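Local atomic coordinates of glycinin A3B4 subunit (Glycine max, PDB entry 2D5F), a protein that probably serves as a seed storage protein of the 11S globulin family, laid down as hexamers in the soybean seed. Residues Ser61-Pro66 against Pro160-Leu165; Ile392-Gly397 against Gly414-Gly419; Gly399-Val404 against Phe428-Gln433. All coordinates share one frame; numbering follows the deposited sequence.

Interaction 1: Ser61-Pro66 against Pro160-Leu165; sequences SYSPYP and PRVFYL
The hydroxyl of S63 donates to the carbonyl of R161, with OG 2.6 Å from R161 O and lying in the carbonyl plane. A chi1 of -65°, which sets OG beside its own backbone N, turns the hydroxyl that way. Nearby, Y65 OH accepts the backbone N-H of R161; R161 N stands at the ring edge, in plane, 2.9 Å from OH. Side chains thus hold both backbone polar groups of R161 just before strand pairing starts, while its guanidinium pairs with D157.

Further along, Y62 and F163 form an antiparallel hydrogen-bonded pair, F163 N to Y62 O at 2.8 Å (164° at the hydrogen) and Y62 N to F163 O at 3.0 Å. On their shared face, F163 CB lies over the Y62 ring, 3.5 Å from its centroid, a CH-pi contact. The ring planes lie within 13° of each other, but they are displaced enough that little of one ring lies above the other. L165 CG sits at the Y62 edge. S61 and Y164, the neighbouring non-hydrogen-bonded pair, meet on the other face, where S61 CB sits over one face of the Y164 ring, toward its rim, 3.9 Å from the centroid, a second CH-pi contact; Y164 OH bonds to E172 and to H58 of the carbonate pocket.

Y62 OH reaches N427 O of the second subunit, and its ring stacks on W384 there. An alanine at Y62 would probably leave that N427 carbonyl without its hydroxyl, W384 without its stack and F163 CB without its aromatic cover. The pairing adds the short strand 163-164 to strand 56-62, in a curled antiparallel sheet of the N-terminal cupin domain, at a subunit interface.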
loop_
_atom_site.group_PDB
_atom_site.type_symbol
_atom_site.label_atom_id
_atom_site.label_comp_id
_atom_site.label_asym_id
_atom_site.label_seq_id
_atom_site.Cartn_x
_atom_site.Cartn_y
_atom_site.Cartn_z
ATOM N N SER B 61 1.724 32.445 -3.553
ATOM C CA SER B 61 1.488 31.897 -4.883
ATOM C C SER B 61 1.492 30.372 -4.838
ATOM O O SER B 61 1.874 29.774 -3.833
ATOM C CB SER B 61 2.574 32.360 -5.846
ATOM O OG SER B 61 3.810 31.728 -5.556
ATOM N N TYR B 62 1.050 29.755 -5.931
ATOM C CA TYR B 62 1.042 28.301 -6.051
ATOM C C TYR B 62 1.277 27.905 -7.511
ATOM O O TYR B 62 1.024 28.692 -8.427
ATOM C CB TYR B 62 -0.278 27.705 -5.549
ATOM C CG TYR B 62 -1.508 28.152 -6.306
ATOM C CD1 TYR B 62 -2.167 29.334 -5.969
ATOM C CD2 TYR B 62 -2.022 27.388 -7.358
ATOM C CE1 TYR B 62 -3.315 29.745 -6.659
ATOM C CE2 TYR B 62 -3.161 27.791 -8.056
ATOM C CZ TYR B 62 -3.803 28.971 -7.698
ATOM O OH TYR B 62 -4.926 29.378 -8.381
ATOM N N SER B 63 1.789 26.694 -7.713
ATOM C CA SER B 63 2.060 26.164 -9.047
ATOM C C SER B 63 1.521 24.732 -9.111
ATOM O O SER B 63 1.442 24.043 -8.090
ATOM C CB SER B 63 3.563 26.179 -9.336
ATOM O OG SER B 63 4.055 27.509 -9.392
ATOM N N PRO B 64 1.152 24.265 -10.313
ATOM C CA PRO B 64 0.605 22.918 -10.527
ATOM C C PRO B 64 1.594 21.752 -10.564
ATOM O O PRO B 64 1.354 20.756 -11.244
ATOM C CB PRO B 64 -0.155 23.071 -11.839
ATOM C CG PRO B 64 0.737 23.993 -12.607
ATOM C CD PRO B 64 1.132 25.043 -11.566
ATOM N N TYR B 65 2.698 21.874 -9.837
ATOM C CA TYR B 65 3.696 20.808 -9.772
ATOM C C TYR B 65 4.498 21.038 -8.506
ATOM O O TYR B 65 4.471 22.123 -7.942
ATOM C CB TYR B 65 4.625 20.828 -10.999
ATOM C CG TYR B 65 5.031 22.221 -11.437
ATOM C CD1 TYR B 65 4.350 22.876 -12.468
ATOM C CD2 TYR B 65 6.064 22.903 -10.791
ATOM C CE1 TYR B 65 4.684 24.177 -12.846
ATOM C CE2 TYR B 65 6.405 24.203 -11.157
ATOM C CZ TYR B 65 5.709 24.835 -12.185
ATOM O OH TYR B 65 6.031 26.131 -12.534
ATOM N N PRO B 66 5.196 20.012 -8.017
ATOM C CA PRO B 66 5.950 20.294 -6.798
ATOM C C PRO B 66 7.250 21.035 -7.071
ATOM O O PRO B 66 7.745 21.055 -8.198
ATOM C CB PRO B 66 6.165 18.909 -6.189
ATOM C CG PRO B 66 6.163 18.002 -7.351
ATOM C CD PRO B 66 5.111 18.563 -8.277
ATOM N N PRO B 160 6.194 26.101 -17.153
ATOM C CA PRO B 160 6.191 26.433 -15.730
ATOM C C PRO B 160 5.091 27.486 -15.581
ATOM O O PRO B 160 4.846 28.269 -16.506
ATOM C CB PRO B 160 7.594 26.992 -15.500
ATOM C CG PRO B 160 7.971 27.549 -16.840
ATOM C CD PRO B 160 7.466 26.497 -17.786
ATOM N N ARG B 161 4.406 27.490 -14.445
ATOM C CA ARG B 161 3.328 28.449 -14.220
ATOM C C ARG B 161 3.305 28.853 -12.760
ATOM O O ARG B 161 3.482 28.009 -11.885
ATOM C CB ARG B 161 1.958 27.832 -14.535
ATOM C CG ARG B 161 1.653 27.495 -15.982
ATOM C CD ARG B 161 0.225 26.967 -16.059
ATOM N NE ARG B 161 -0.298 26.885 -17.421
ATOM C CZ ARG B 161 0.097 25.998 -18.329
ATOM N NH1 ARG B 161 -0.443 26.007 -19.542
ATOM N NH2 ARG B 161 1.029 25.101 -18.024
ATOM N N VAL B 162 3.061 30.136 -12.503
ATOM C CA VAL B 162 2.975 30.640 -11.138
ATOM C C VAL B 162 1.677 31.430 -10.980
ATOM O O VAL B 162 1.470 32.450 -11.644
ATOM C CB VAL B 162 4.162 31.565 -10.782
ATOM C CG1 VAL B 162 4.095 31.945 -9.296
ATOM C CG2 VAL B 162 5.476 30.868 -11.080
ATOM N N PHE B 163 0.793 30.942 -10.117
ATOM C CA PHE B 163 -0.477 31.610 -9.868
ATOM C C PHE B 163 -0.340 32.471 -8.615
ATOM O O PHE B 163 -0.278 31.944 -7.504
ATOM C CB PHE B 163 -1.604 30.584 -9.666
ATOM C CG PHE B 163 -1.929 29.775 -10.895
ATOM C CD1 PHE B 163 -1.051 28.794 -11.358
ATOM C CD2 PHE B 163 -3.109 30.002 -11.597
ATOM C CE1 PHE B 163 -1.346 28.054 -12.506
ATOM C CE2 PHE B 163 -3.415 29.268 -12.747
ATOM C CZ PHE B 163 -2.534 28.291 -13.203
ATOM N N TYR B 164 -0.279 33.790 -8.782
ATOM C CA TYR B 164 -0.157 34.659 -7.617
ATOM C C TYR B 164 -1.520 35.006 -7.046
ATOM O O TYR B 164 -2.459 35.302 -7.787
ATOM C CB TYR B 164 0.609 35.951 -7.952
ATOM C CG TYR B 164 2.109 35.793 -7.869
ATOM C CD1 TYR B 164 2.870 35.520 -9.007
ATOM C CD2 TYR B 164 2.763 35.848 -6.634
ATOM C CE1 TYR B 164 4.250 35.301 -8.916
ATOM C CE2 TYR B 164 4.130 35.629 -6.533
ATOM C CZ TYR B 164 4.868 35.353 -7.672
ATOM O OH TYR B 164 6.216 35.112 -7.556
ATOM N N LEU B 165 -1.627 34.939 -5.725
ATOM C CA LEU B 165 -2.869 35.268 -5.045
ATOM C C LEU B 165 -2.904 36.759 -4.714
ATOM O O LEU B 165 -3.957 37.310 -4.397
ATOM C CB LEU B 165 -2.991 34.446 -3.759
ATOM C CG LEU B 165 -3.377 32.976 -3.943
ATOM C CD1 LEU B 165 -3.017 32.183 -2.712
ATOM C CD2 LEU B 165 -4.861 32.886 -4.233
#

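Interaction 2: Ile392-Gly397 against Gly414-Gly419; sequences IYVTRG and GELRRG
V394 packs against the turn at R418, their CA atoms 4.6 Å apart, where the chain passes between the two sheets of the C-terminal cupin domain. The local strand segments run 65° apart, so this is a corner contact and not sheet pairing; T395 and R396 form a classic beta bulge facing E440.

Two backbone hydrogen bonds fix the corner. G419 N donates to V394 O over 2.9 Å, almost straight at 173°, and R418 N donates to G397 O over a longer 3.2 Å.

Apolar contacts fill the inner side. V394 CG2 meets L416 CG at 3.7 Å, and L416 CD2 continues to I392 CG2 at 4.2 Å; L416 itself rests on V401 and L422 as well. V394 CG1, anti to the backbone N, points at the peptide of R418, 3.3 Å from R418 N. On the outer side the extended R418 chain runs past the T395 carbonyl, CG to T395 O 3.7 Å.

Backbone shape selects glycine at G397 and G419, where the backbone angles would bring a CB against the carbonyl oxygen of the previous residue. Y393 OH lies 3.3 Å from G419 CA.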
loop_
_atom_site.group_PDB
_atom_site.type_symbol
_atom_site.label_atom_id
_atom_site.label_comp_id
_atom_site.label_asym_id
_atom_site.label_seq_id
_atom_site.Cartn_x
_atom_site.Cartn_y
_atom_site.Cartn_z
ATOM N N ILE B 392 22.351 19.034 -11.224
ATOM C CA ILE B 392 23.333 19.517 -10.273
ATOM C C ILE B 392 23.375 21.035 -10.259
ATOM O O ILE B 392 23.344 21.676 -11.307
ATOM C CB ILE B 392 24.752 19.031 -10.638
ATOM C CG1 ILE B 392 24.841 17.511 -10.518
ATOM C CG2 ILE B 392 25.777 19.685 -9.721
ATOM C CD1 ILE B 392 26.117 16.939 -11.100
ATOM N N TYR B 393 23.413 21.610 -9.064
ATOM C CA TYR B 393 23.543 23.055 -8.926
ATOM C C TYR B 393 24.710 23.228 -7.959
ATOM O O TYR B 393 24.649 22.761 -6.822
ATOM C CB TYR B 393 22.293 23.707 -8.330
ATOM C CG TYR B 393 22.497 25.189 -8.085
ATOM C CD1 TYR B 393 22.391 26.110 -9.127
ATOM C CD2 TYR B 393 22.900 25.659 -6.831
ATOM C CE1 TYR B 393 22.688 27.466 -8.931
ATOM C CE2 TYR B 393 23.201 27.013 -6.622
ATOM C CZ TYR B 393 23.095 27.908 -7.683
ATOM O OH TYR B 393 23.418 29.234 -7.496
ATOM N N VAL B 394 25.778 23.875 -8.412
ATOM C CA VAL B 394 26.941 24.066 -7.552
ATOM C C VAL B 394 26.689 25.201 -6.578
ATOM O O VAL B 394 26.371 26.317 -6.978
ATOM C CB VAL B 394 28.209 24.349 -8.381
ATOM C CG1 VAL B 394 29.420 24.537 -7.451
ATOM C CG2 VAL B 394 28.457 23.185 -9.333
ATOM N N THR B 395 26.823 24.898 -5.294
ATOM C CA THR B 395 26.583 25.879 -4.251
ATOM C C THR B 395 27.863 26.574 -3.806
ATOM O O THR B 395 27.816 27.642 -3.205
ATOM C CB THR B 395 25.915 25.216 -3.037
ATOM O OG1 THR B 395 26.701 24.094 -2.624
ATOM C CG2 THR B 395 24.519 24.740 -3.398
ATOM N N ARG B 396 29.004 25.971 -4.105
ATOM C CA ARG B 396 30.269 26.580 -3.729
ATOM C C ARG B 396 31.461 25.865 -4.333
ATOM O O ARG B 396 31.415 24.666 -4.603
ATOM C CB ARG B 396 30.421 26.593 -2.209
ATOM C CG ARG B 396 31.429 27.608 -1.713
ATOM C CD ARG B 396 32.102 27.099 -0.464
ATOM N NE ARG B 396 32.868 25.895 -0.756
ATOM C CZ ARG B 396 33.264 25.026 0.164
ATOM N NH1 ARG B 396 32.963 25.236 1.439
ATOM N NH2 ARG B 396 33.947 23.944 -0.188
ATOM N N GLY B 397 32.536 26.613 -4.554
ATOM C CA GLY B 397 33.735 26.006 -5.092
ATOM C C GLY B 397 33.736 25.761 -6.583
ATOM O O GLY B 397 33.024 26.416 -7.350
ATOM N N GLY B 414 34.350 19.305 -18.225
ATOM C CA GLY B 414 34.919 20.607 -17.945
ATOM C C GLY B 414 34.744 21.026 -16.508
ATOM O O GLY B 414 34.322 20.242 -15.666
ATOM N N GLU B 415 35.085 22.278 -16.236
ATOM C CA GLU B 415 34.973 22.830 -14.901
ATOM C C GLU B 415 33.527 23.222 -14.665
ATOM O O GLU B 415 32.836 23.644 -15.589
ATOM C CB GLU B 415 35.855 24.076 -14.768
ATOM C CG GLU B 415 37.316 23.860 -15.127
ATOM C CD GLU B 415 37.991 22.858 -14.216
ATOM O OE1 GLU B 415 38.050 23.107 -12.993
ATOM O OE2 GLU B 415 38.461 21.821 -14.723
ATOM N N LEU B 416 33.079 23.077 -13.426
ATOM C CA LEU B 416 31.726 23.443 -13.041
ATOM C C LEU B 416 31.914 24.214 -11.741
ATOM O O LEU B 416 32.583 23.728 -10.826
ATOM C CB LEU B 416 30.877 22.189 -12.805
ATOM C CG LEU B 416 29.358 22.387 -12.791
ATOM C CD1 LEU B 416 28.906 22.839 -14.166
ATOM C CD2 LEU B 416 28.664 21.081 -12.406
ATOM N N ARG B 417 31.352 25.417 -11.659
ATOM C CA ARG B 417 31.515 26.220 -10.455
ATOM C C ARG B 417 30.223 26.799 -9.901
ATOM O O ARG B 417 29.149 26.682 -10.502
ATOM C CB ARG B 417 32.504 27.367 -10.703
ATOM C CG ARG B 417 32.000 28.436 -11.652
ATOM C CD ARG B 417 32.320 28.088 -13.081
ATOM N NE ARG B 417 33.742 28.238 -13.379
ATOM C CZ ARG B 417 34.310 27.789 -14.495
ATOM N NH1 ARG B 417 33.568 27.163 -15.399
ATOM N NH2 ARG B 417 35.609 27.972 -14.711
ATOM N N ARG B 418 30.351 27.442 -8.748
ATOM C CA ARG B 418 29.218 28.038 -8.066
ATOM C C ARG B 418 28.256 28.782 -8.987
ATOM O O ARG B 418 28.667 29.606 -9.808
ATOM C CB ARG B 418 29.711 28.984 -6.973
ATOM C CG ARG B 418 28.585 29.650 -6.205
ATOM C CD ARG B 418 29.108 30.590 -5.144
ATOM N NE ARG B 418 28.007 31.194 -4.401
ATOM C CZ ARG B 418 28.141 32.205 -3.549
ATOM N NH1 ARG B 418 27.078 32.690 -2.920
ATOM N NH2 ARG B 418 29.341 32.736 -3.329
ATOM N N GLY B 419 26.971 28.472 -8.840
ATOM C CA GLY B 419 25.943 29.121 -9.629
ATOM C C GLY B 419 25.571 28.434 -10.924
ATOM O O GLY B 419 24.593 28.809 -11.563
#

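Interaction 3: Gly399-Val404 against Phe428-Gln433; sequences GRVRVV and FVVAEQ
R402 and A431 face each other at the middle of an antiparallel strand pair, bonded in both directions: R402 N to A431 O and A431 N to R402 O are each 3.1 Å. The same double exchange occurs for R400 with Q433 and for V404 with V429, where V404 N to V429 O is the shortest at 2.8 Å. The three doubly bonded pairs and the 171° between the strand segments are the evidence for regular pairing. The non-hydrogen-bonded pairs, V401 with E432 and V403 with V430, add CA-H...O contacts, the closest being V430 CA to R402 O at 3.2 Å.

Apolar contacts gather on the face carrying V401, V403, V430 and E432. V430 has CG1 between backbone N and carbonyl carbon (chi1 61°), which places CG2 across the strands, 3.9 Å from V403 CG2 and 4.0 Å from V401 CG1. V403 CG1 meets the edge of the F428 ring, in its plane, at CD1 (3.9 Å). V401 and E432 lie side by side, CG2 to CG 3.7 Å, and the carboxylate of E432 turns away through a bend at chi2 (101°). L422 and V424 of strand 421-424 pack onto this face, and a bound magnesium ion lies about 3 Å from the E432 side chain.

Charged and polar ends on the opposite face find other partners: R400 forms a salt bridge with D413, and Q433 NE2 bonds to N377 O. R402 and A431 pack on F212 of the third subunit, and V429 on its Y62. The two strands are neighbours in a curled antiparallel sheet of the C-terminal cupin domain; its valine face turns inward to strand 421-424 of the other sheet and its other face meets a neighbouring subunit, consistent with the cupin beta-barrel.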
loop_
_atom_site.group_PDB
_atom_site.type_symbol
_atom_site.label_atom_id
_atom_site.label_comp_id
_atom_site.label_asym_id
_atom_site.label_seq_id
_atom_site.Cartn_x
_atom_site.Cartn_y
_atom_site.Cartn_z
ATOM N N GLY B 399 35.018 22.411 -9.632
ATOM C CA GLY B 399 35.615 21.112 -9.852
ATOM C C GLY B 399 35.461 20.647 -11.280
ATOM O O GLY B 399 34.732 21.248 -12.064
ATOM N N ARG B 400 36.152 19.568 -11.614
ATOM C CA ARG B 400 36.095 19.002 -12.951
ATOM C C ARG B 400 34.991 17.945 -12.966
ATOM O O ARG B 400 34.980 17.037 -12.134
ATOM C CB ARG B 400 37.449 18.373 -13.303
ATOM C CG ARG B 400 37.513 17.672 -14.655
ATOM C CD ARG B 400 37.405 18.644 -15.815
ATOM N NE ARG B 400 38.544 18.547 -16.729
ATOM C CZ ARG B 400 38.877 17.451 -17.408
ATOM N NH1 ARG B 400 39.930 17.458 -18.218
ATOM N NH2 ARG B 400 38.161 16.343 -17.281
ATOM N N VAL B 401 34.055 18.085 -13.898
ATOM C CA VAL B 401 32.946 17.146 -14.018
ATOM C C VAL B 401 32.945 16.516 -15.403
ATOM O O VAL B 401 33.237 17.180 -16.406
ATOM C CB VAL B 401 31.589 17.852 -13.780
ATOM C CG1 VAL B 401 30.440 16.859 -13.910
ATOM C CG2 VAL B 401 31.583 18.513 -12.402
ATOM N N ARG B 402 32.621 15.228 -15.455
ATOM C CA ARG B 402 32.579 14.491 -16.710
ATOM C C ARG B 402 31.329 13.621 -16.761
ATOM O O ARG B 402 31.057 12.861 -15.830
ATOM C CB ARG B 402 33.829 13.619 -16.837
ATOM C CG ARG B 402 35.102 14.391 -16.533
ATOM C CD ARG B 402 36.322 13.509 -16.320
ATOM N NE ARG B 402 37.411 14.291 -15.738
ATOM C CZ ARG B 402 38.665 13.869 -15.625
ATOM N NH1 ARG B 402 39.586 14.653 -15.079
ATOM N NH2 ARG B 402 39.001 12.666 -16.061
ATOM N N VAL B 403 30.562 13.762 -17.837
ATOM C CA VAL B 403 29.343 12.984 -18.040
ATOM C C VAL B 403 29.520 12.206 -19.342
ATOM O O VAL B 403 29.828 12.787 -20.381
ATOM C CB VAL B 403 28.099 13.897 -18.142
ATOM C CG1 VAL B 403 26.848 13.052 -18.376
ATOM C CG2 VAL B 403 27.945 14.725 -16.860
ATOM N N VAL B 404 29.324 10.891 -19.274
ATOM C CA VAL B 404 29.485 9.999 -20.420
ATOM C C VAL B 404 28.165 9.304 -20.757
ATOM O O VAL B 404 27.492 8.808 -19.855
ATOM C CB VAL B 404 30.554 8.924 -20.106
ATOM C CG1 VAL B 404 30.677 7.937 -21.258
ATOM C CG2 VAL B 404 31.887 9.598 -19.826
ATOM N N PHE B 428 23.244 8.009 -17.416
ATOM C CA PHE B 428 24.518 8.518 -17.920
ATOM C C PHE B 428 25.506 8.418 -16.755
ATOM O O PHE B 428 25.138 8.600 -15.596
ATOM C CB PHE B 428 24.427 9.982 -18.374
ATOM C CG PHE B 428 23.775 10.179 -19.723
ATOM C CD1 PHE B 428 24.221 11.189 -20.576
ATOM C CD2 PHE B 428 22.690 9.401 -20.121
ATOM C CE1 PHE B 428 23.598 11.426 -21.802
ATOM C CE2 PHE B 428 22.060 9.626 -21.343
ATOM C CZ PHE B 428 22.514 10.644 -22.188
ATOM N N VAL B 429 26.759 8.124 -17.061
ATOM C CA VAL B 429 27.768 7.992 -16.025
ATOM C C VAL B 429 28.452 9.326 -15.754
ATOM O O VAL B 429 28.870 10.023 -16.682
ATOM C CB VAL B 429 28.798 6.932 -16.429
ATOM C CG1 VAL B 429 29.840 6.759 -15.325
ATOM C CG2 VAL B 429 28.073 5.613 -16.712
ATOM N N VAL B 430 28.547 9.686 -14.477
ATOM C CA VAL B 430 29.164 10.944 -14.093
ATOM C C VAL B 430 30.225 10.778 -13.002
ATOM O O VAL B 430 30.190 9.830 -12.213
ATOM C CB VAL B 430 28.080 11.947 -13.613
ATOM C CG1 VAL B 430 27.348 11.383 -12.396
ATOM C CG2 VAL B 430 28.708 13.300 -13.294
ATOM N N ALA B 431 31.173 11.707 -12.971
ATOM C CA ALA B 431 32.234 11.701 -11.971
ATOM C C ALA B 431 32.627 13.146 -11.685
ATOM O O ALA B 431 32.529 14.005 -12.563
ATOM C CB ALA B 431 33.430 10.913 -12.469
ATOM N N GLU B 432 33.052 13.409 -10.455
ATOM C CA GLU B 432 33.437 14.757 -10.049
ATOM C C GLU B 432 34.705 14.771 -9.194
ATOM O O GLU B 432 34.930 13.866 -8.392
ATOM C CB GLU B 432 32.305 15.410 -9.244
ATOM C CG GLU B 432 31.018 15.678 -10.015
ATOM C CD GLU B 432 29.925 14.647 -9.760
ATOM O OE1 GLU B 432 28.776 14.912 -10.169
ATOM O OE2 GLU B 432 30.205 13.583 -9.158
ATOM N N GLN B 433 35.532 15.799 -9.374
ATOM C CA GLN B 433 36.747 15.950 -8.576
ATOM C C GLN B 433 36.852 17.386 -8.084
ATOM O O GLN B 433 36.877 18.325 -8.880
ATOM C CB GLN B 433 38.007 15.594 -9.370
ATOM C CG GLN B 433 39.293 15.821 -8.563
ATOM C CD GLN B 433 40.484 15.059 -9.119
ATOM O OE1 GLN B 433 40.577 14.828 -10.322
ATOM N NE2 GLN B 433 41.406 14.674 -8.242
#

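Overall arrangement
From the N terminus, interaction 1 comes first: it closes a loop of 93 residues, nearly half of them strand, and ties strand 56-62 to the short strand 163-164 within the N-terminal cupin range. Interactions 2 and 3 follow in the C-terminal range, on the other side of the chain's centre, and cross: 392-397, 399-404, 414-419 and 428-433 alternate. Their loops span 16 and 23 residues. Their centres lie 12 Å apart, and they touch where 415-417 adjoins 398-404, with G414 O 2.8 Å from V401 N. Interaction 2 spans the corner from strand 390-395 to the neighbouring sheet, while interaction 3 pairs two strands of that sheet. The centre of interaction 1 is about 28 Å and 33 Å from theirs.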